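PDB 5M41: nigritoxine from Vibrio nigripulchritudo, which is a bacterial toxin for crustaceans and insects, with a new fold and a molecular mechanism that is not established. Local coordinates for residues 19-25 against 244-248; 510-514 against 561-565. All coordinates share one frame; numbering follows the deposited sequence.

Interaction 1 of 2, residues 19-25 against 244-248; sequences GINHSAV and LRAIQ
Leu244 O takes the shortest polar bond here, 2.6 Å from a water that in turn accepts from Asn21 N at 2.8 Å. This water links the backbone just ahead of helix 22-30 to the end of helix 240-245. A second water repeats the scheme between side chains: it accepts from Asn21 ND2 at 2.9 Å and donates to Gln248 OE1 at 2.7 Å, while the two amide planes stand 82° apart. As N-cap of its helix, with CG anti to the backbone N (chi1 -174°), Asn21 takes a weak capping bond from Ala24 N on OD1, leaving ND2 for the water. Beside these waters, the Ala24 methyl packs against the Gln248 amide, its CB 3.7 Å from Gln248 CD, and also meets Ile247 CG2. Val25 CG1 reaches Leu244 CD2 at 3.8 Å, the side chains crossing at about a right angle. Ile20 CG1 lies 3.9 Å from Arg245 CG, while Ile20 CG2 and CD1 touch Leu244 CB. Arg374 ties both segments from outside, donating to Gly19 O and Arg245 O. The start of helix 22-30 and the residues at and just beyond the end of helix 240-245 meet mainly through hydrocarbon; facing polar groups are bridged by two waters.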
loop_
_atom_site.group_PDB
_atom_site.type_symbol
_atom_site.label_atom_id
_atom_site.label_comp_id
_atom_site.label_asym_id
_atom_site.label_seq_id
_atom_site.Cartn_x
_atom_site.Cartn_y
_atom_site.Cartn_z
ATOM N N GLY A 19 13.344 9.476 -23.046
ATOM C CA GLY A 19 13.614 10.915 -23.147
ATOM C C GLY A 19 13.102 11.641 -21.904
ATOM O O GLY A 19 12.613 11.014 -20.955
ATOM N N ILE A 20 13.203 12.965 -21.901
ATOM C CA ILE A 20 12.781 13.756 -20.744
ATOM C C ILE A 20 11.307 14.153 -20.831
ATOM O O ILE A 20 10.850 14.607 -21.876
ATOM C CB ILE A 20 13.655 15.012 -20.575
ATOM C CG1 ILE A 20 15.083 14.601 -20.192
ATOM C CG2 ILE A 20 13.081 15.940 -19.486
ATOM C CD1 ILE A 20 16.102 15.709 -20.391
ATOM N N ASN A 21 10.564 13.994 -19.731
ATOM C CA ASN A 21 9.214 14.554 -19.682
ATOM C C ASN A 21 9.299 16.053 -19.401
ATOM O O ASN A 21 9.344 16.480 -18.244
ATOM C CB ASN A 21 8.341 13.830 -18.657
ATOM C CG ASN A 21 6.913 14.289 -18.699
ATOM O OD1 ASN A 21 6.623 15.340 -19.246
ATOM N ND2 ASN A 21 6.006 13.505 -18.120
ATOM N N HIS A 22 9.336 16.855 -20.468
ATOM C CA HIS A 22 9.599 18.309 -20.318
ATOM C C HIS A 22 8.522 19.045 -19.573
ATOM O O HIS A 22 8.816 19.990 -18.859
ATOM C CB HIS A 22 9.783 18.988 -21.665
ATOM C CG HIS A 22 10.855 18.372 -22.517
ATOM N ND1 HIS A 22 12.173 18.402 -22.179
ATOM C CD2 HIS A 22 10.772 17.699 -23.729
ATOM C CE1 HIS A 22 12.890 17.767 -23.137
ATOM N NE2 HIS A 22 12.031 17.344 -24.083
ATOM N N SER A 23 7.267 18.659 -19.757
ATOM C CA SER A 23 6.211 19.315 -19.014
ATOM C C SER A 23 6.296 19.070 -17.502
ATOM O O SER A 23 5.967 19.945 -16.724
ATOM C CB SER A 23 4.828 18.970 -19.579
ATOM O OG SER A 23 4.552 17.597 -19.429
ATOM N N ALA A 24 6.753 17.893 -17.086
ATOM C CA ALA A 24 6.905 17.600 -15.655
ATOM C C ALA A 24 7.978 18.494 -15.023
ATOM O O ALA A 24 7.810 18.976 -13.908
ATOM C CB ALA A 24 7.274 16.136 -15.439
ATOM N N VAL A 25 9.093 18.691 -15.724
ATOM C CA VAL A 25 10.133 19.611 -15.258
ATOM C C VAL A 25 9.601 21.056 -15.241
ATOM O O VAL A 25 9.631 21.738 -14.203
ATOM C CB VAL A 25 11.392 19.485 -16.154
ATOM C CG1 VAL A 25 12.461 20.459 -15.710
ATOM C CG2 VAL A 25 11.927 18.053 -16.119
ATOM N N LEU A 244 16.592 15.145 -14.493
ATOM C CA LEU A 244 15.370 15.513 -15.234
ATOM C C LEU A 244 14.615 14.279 -15.676
ATOM O O LEU A 244 13.368 14.257 -15.645
ATOM C CB LEU A 244 15.659 16.414 -16.447
ATOM C CG LEU A 244 16.276 17.798 -16.211
ATOM C CD1 LEU A 244 16.099 18.648 -17.452
ATOM C CD2 LEU A 244 15.658 18.558 -15.045
ATOM N N ARG A 245 15.346 13.246 -16.089
ATOM C CA ARG A 245 14.702 12.001 -16.474
ATOM C C ARG A 245 13.928 11.388 -15.291
ATOM O O ARG A 245 12.877 10.789 -15.487
ATOM C CB ARG A 245 15.728 10.999 -17.019
ATOM C CG ARG A 245 16.275 11.390 -18.385
ATOM C CD ARG A 245 17.368 10.430 -18.828
ATOM N NE ARG A 245 16.887 9.052 -18.889
ATOM C CZ ARG A 245 16.316 8.500 -19.948
ATOM N NH1 ARG A 245 16.148 9.195 -21.070
ATOM N NH2 ARG A 245 15.930 7.233 -19.884
ATOM N N ALA A 246 14.445 11.572 -14.081
ATOM C CA ALA A 246 13.884 10.950 -12.869
ATOM C C ALA A 246 13.012 11.902 -12.033
ATOM O O ALA A 246 12.718 11.618 -10.871
ATOM C CB ALA A 246 15.020 10.364 -12.010
ATOM N N ILE A 247 12.619 13.031 -12.618
ATOM C CA ILE A 247 11.828 14.067 -11.917
ATOM C C ILE A 247 10.539 13.550 -11.245
ATOM O O ILE A 247 10.151 14.044 -10.199
ATOM C CB ILE A 247 11.534 15.303 -12.838
ATOM C CG1 ILE A 247 10.836 16.424 -12.078
ATOM C CG2 ILE A 247 10.594 14.963 -13.978
ATOM C CD1 ILE A 247 11.733 17.170 -11.124
ATOM N N GLN A 248 9.877 12.567 -11.845
ATOM C CA GLN A 248 8.677 11.981 -11.224
ATOM C C GLN A 248 8.961 10.610 -10.578
ATOM O O GLN A 248 8.047 9.838 -10.335
ATOM C CB GLN A 248 7.544 11.892 -12.260
ATOM C CG GLN A 248 7.100 13.273 -12.732
ATOM C CD GLN A 248 5.854 13.228 -13.612
ATOM O OE1 GLN A 248 5.785 12.452 -14.539
ATOM N NE2 GLN A 248 4.884 14.088 -13.324
HETATM O O HOH W 1 11.531 13.173 -17.197
HETATM O O HOH W 2 6.779 11.103 -16.636
#

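Interaction 2 of 2, residues 510-514 against 561-565; sequences TYRKV and NNIGD
Bends at chi3 (-82°) and chi4 (-91°) turn the end of Lys513 so that its ammonium reaches two successive carbonyls, Ile563 O and Gly564 O, just beyond the edge strand 560-562. The contact joins two antiparallel sheets, one containing strand 505-515 and the other bordered by 560-562, and an Asx turn shapes the receiving loop. Lys513 NZ donates to Gly564 O at 2.8 Å, tilted somewhat from the carbonyl plane, and to Ile563 O at 2.9 Å from well above it. Asn525 OD1 is a third acceptor for the same nitrogen, and Asn525 ND2 gives Ile563 O a second donor, so a small polar network fixes the lysine. Asp565 OD1 lies 4.5 Å from NZ, too far for a salt bridge, though its charge may still favour the ammonium. Two residues back, Tyr511 turns one ring face to Ile563: CG2 stands 4.1 Å from the ring centroid, 21° off the normal, in a CH-pi contact. Asn561 CB packs 3.7 Å from Tyr511 CD1, while Tyr511 OH is hydrogen-bonded to Arg553 NH2. In the Asx turn Gly564 N donates to Asn562 OD1 at 2.8 Å, and Asn562 ND2 reaches Asp565 O at 2.9 Å.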
loop_
_atom_site.group_PDB
_atom_site.type_symbol
_atom_site.label_atom_id
_atom_site.label_comp_id
_atom_site.label_asym_id
_atom_site.label_seq_id
_atom_site.Cartn_x
_atom_site.Cartn_y
_atom_site.Cartn_z
ATOM N N THR A 510 -10.456 -34.381 1.947
ATOM C CA THR A 510 -11.610 -34.930 2.635
ATOM C C THR A 510 -11.374 -34.722 4.100
ATOM O O THR A 510 -10.238 -34.887 4.573
ATOM C CB THR A 510 -11.755 -36.452 2.355
ATOM O OG1 THR A 510 -11.975 -36.628 0.958
ATOM C CG2 THR A 510 -12.929 -37.081 3.135
ATOM N N TYR A 511 -12.431 -34.356 4.824
ATOM C CA TYR A 511 -12.353 -34.293 6.269
ATOM C C TYR A 511 -12.541 -35.693 6.873
ATOM O O TYR A 511 -13.667 -36.174 7.024
ATOM C CB TYR A 511 -13.412 -33.332 6.816
ATOM C CG TYR A 511 -12.953 -32.458 7.936
ATOM C CD1 TYR A 511 -13.550 -31.213 8.137
ATOM C CD2 TYR A 511 -11.917 -32.843 8.785
ATOM C CE1 TYR A 511 -13.147 -30.376 9.161
ATOM C CE2 TYR A 511 -11.495 -32.006 9.819
ATOM C CZ TYR A 511 -12.126 -30.774 9.992
ATOM O OH TYR A 511 -11.751 -29.915 10.989
ATOM N N ARG A 512 -11.435 -36.322 7.258
ATOM C CA ARG A 512 -11.444 -37.737 7.639
ATOM C C ARG A 512 -11.237 -37.960 9.127
ATOM O O ARG A 512 -10.643 -37.112 9.801
ATOM C CB ARG A 512 -10.327 -38.466 6.913
ATOM C CG ARG A 512 -10.504 -38.563 5.424
ATOM C CD ARG A 512 -9.184 -38.997 4.826
ATOM N NE ARG A 512 -9.037 -40.443 4.789
ATOM C CZ ARG A 512 -8.102 -41.151 5.424
ATOM N NH1 ARG A 512 -7.191 -40.575 6.199
ATOM N NH2 ARG A 512 -8.076 -42.462 5.271
ATOM N N LYS A 513 -11.694 -39.111 9.631
ATOM C CA LYS A 513 -11.534 -39.419 11.047
ATOM C C LYS A 513 -10.382 -40.389 11.247
ATOM O O LYS A 513 -10.477 -41.561 10.874
ATOM C CB LYS A 513 -12.838 -39.935 11.675
ATOM C CG LYS A 513 -13.010 -39.480 13.125
ATOM C CD LYS A 513 -14.387 -39.794 13.691
ATOM C CE LYS A 513 -15.442 -38.768 13.297
ATOM N NZ LYS A 513 -15.571 -37.660 14.284
ATOM N N VAL A 514 -9.291 -39.885 11.816
ATOM C CA VAL A 514 -8.059 -40.656 11.947
ATOM C C VAL A 514 -7.664 -40.922 13.402
ATOM O O VAL A 514 -8.052 -40.167 14.294
ATOM C CB VAL A 514 -6.874 -39.993 11.211
ATOM C CG1 VAL A 514 -7.168 -39.887 9.725
ATOM C CG2 VAL A 514 -6.513 -38.643 11.824
ATOM N N ASN A 561 -19.037 -30.279 7.000
ATOM C CA ASN A 561 -18.655 -31.665 7.235
ATOM C C ASN A 561 -19.221 -32.084 8.561
ATOM O O ASN A 561 -19.461 -31.234 9.429
ATOM C CB ASN A 561 -17.139 -31.820 7.296
ATOM C CG ASN A 561 -16.481 -31.531 5.980
ATOM O OD1 ASN A 561 -15.909 -30.442 5.775
ATOM N ND2 ASN A 561 -16.589 -32.472 5.059
ATOM N N ASN A 562 -19.424 -33.392 8.716
ATOM C CA ASN A 562 -19.799 -33.964 9.992
ATOM C C ASN A 562 -18.500 -34.325 10.702
ATOM O O ASN A 562 -17.773 -35.222 10.274
ATOM C CB ASN A 562 -20.695 -35.189 9.776
ATOM C CG ASN A 562 -21.202 -35.801 11.073
ATOM O OD1 ASN A 562 -20.972 -35.294 12.185
ATOM N ND2 ASN A 562 -21.912 -36.902 10.932
ATOM N N ILE A 563 -18.184 -33.578 11.752
ATOM C CA ILE A 563 -16.998 -33.859 12.561
ATOM C C ILE A 563 -17.413 -34.658 13.802
ATOM O O ILE A 563 -16.594 -34.935 14.684
ATOM C CB ILE A 563 -16.238 -32.562 12.951
ATOM C CG1 ILE A 563 -17.173 -31.582 13.704
ATOM C CG2 ILE A 563 -15.585 -31.937 11.714
ATOM C CD1 ILE A 563 -16.476 -30.450 14.443
ATOM N N GLY A 564 -18.691 -35.019 13.870
ATOM C CA GLY A 564 -19.196 -35.847 14.968
ATOM C C GLY A 564 -19.328 -37.309 14.563
ATOM O O GLY A 564 -18.391 -37.901 14.007
ATOM N N ASP A 565 -20.501 -37.885 14.819
ATOM C CA ASP A 565 -20.749 -39.324 14.574
ATOM C C ASP A 565 -21.878 -39.588 13.596
ATOM O O ASP A 565 -22.529 -38.649 13.133
ATOM C CB ASP A 565 -21.065 -40.008 15.888
ATOM C CG ASP A 565 -19.881 -40.041 16.803
ATOM O OD1 ASP A 565 -18.745 -40.125 16.283
ATOM O OD2 ASP A 565 -20.080 -39.969 18.034
#

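How the interactions relate
Interactions 1 and 2 sit on opposite sides of the chain's centre, their own centres 63 Å apart and their nearest atoms about 49 Å apart, so neither can influence the other by contact. In sequence, both segments of interaction 1 come before either segment of interaction 2. One joins helix ends, the other two sheets. Interaction 1 lies nearer in the fold to the magnesium ion bound by Val189, Glu192 and Asp195, though the connection is indirect: Asp195 starts helix 195-203, on which His22, Ser23 and Val25 pack. Interaction 2, its centre about 40 Å from the centre of the chain, joins two parts of the far end of this elongated toxin.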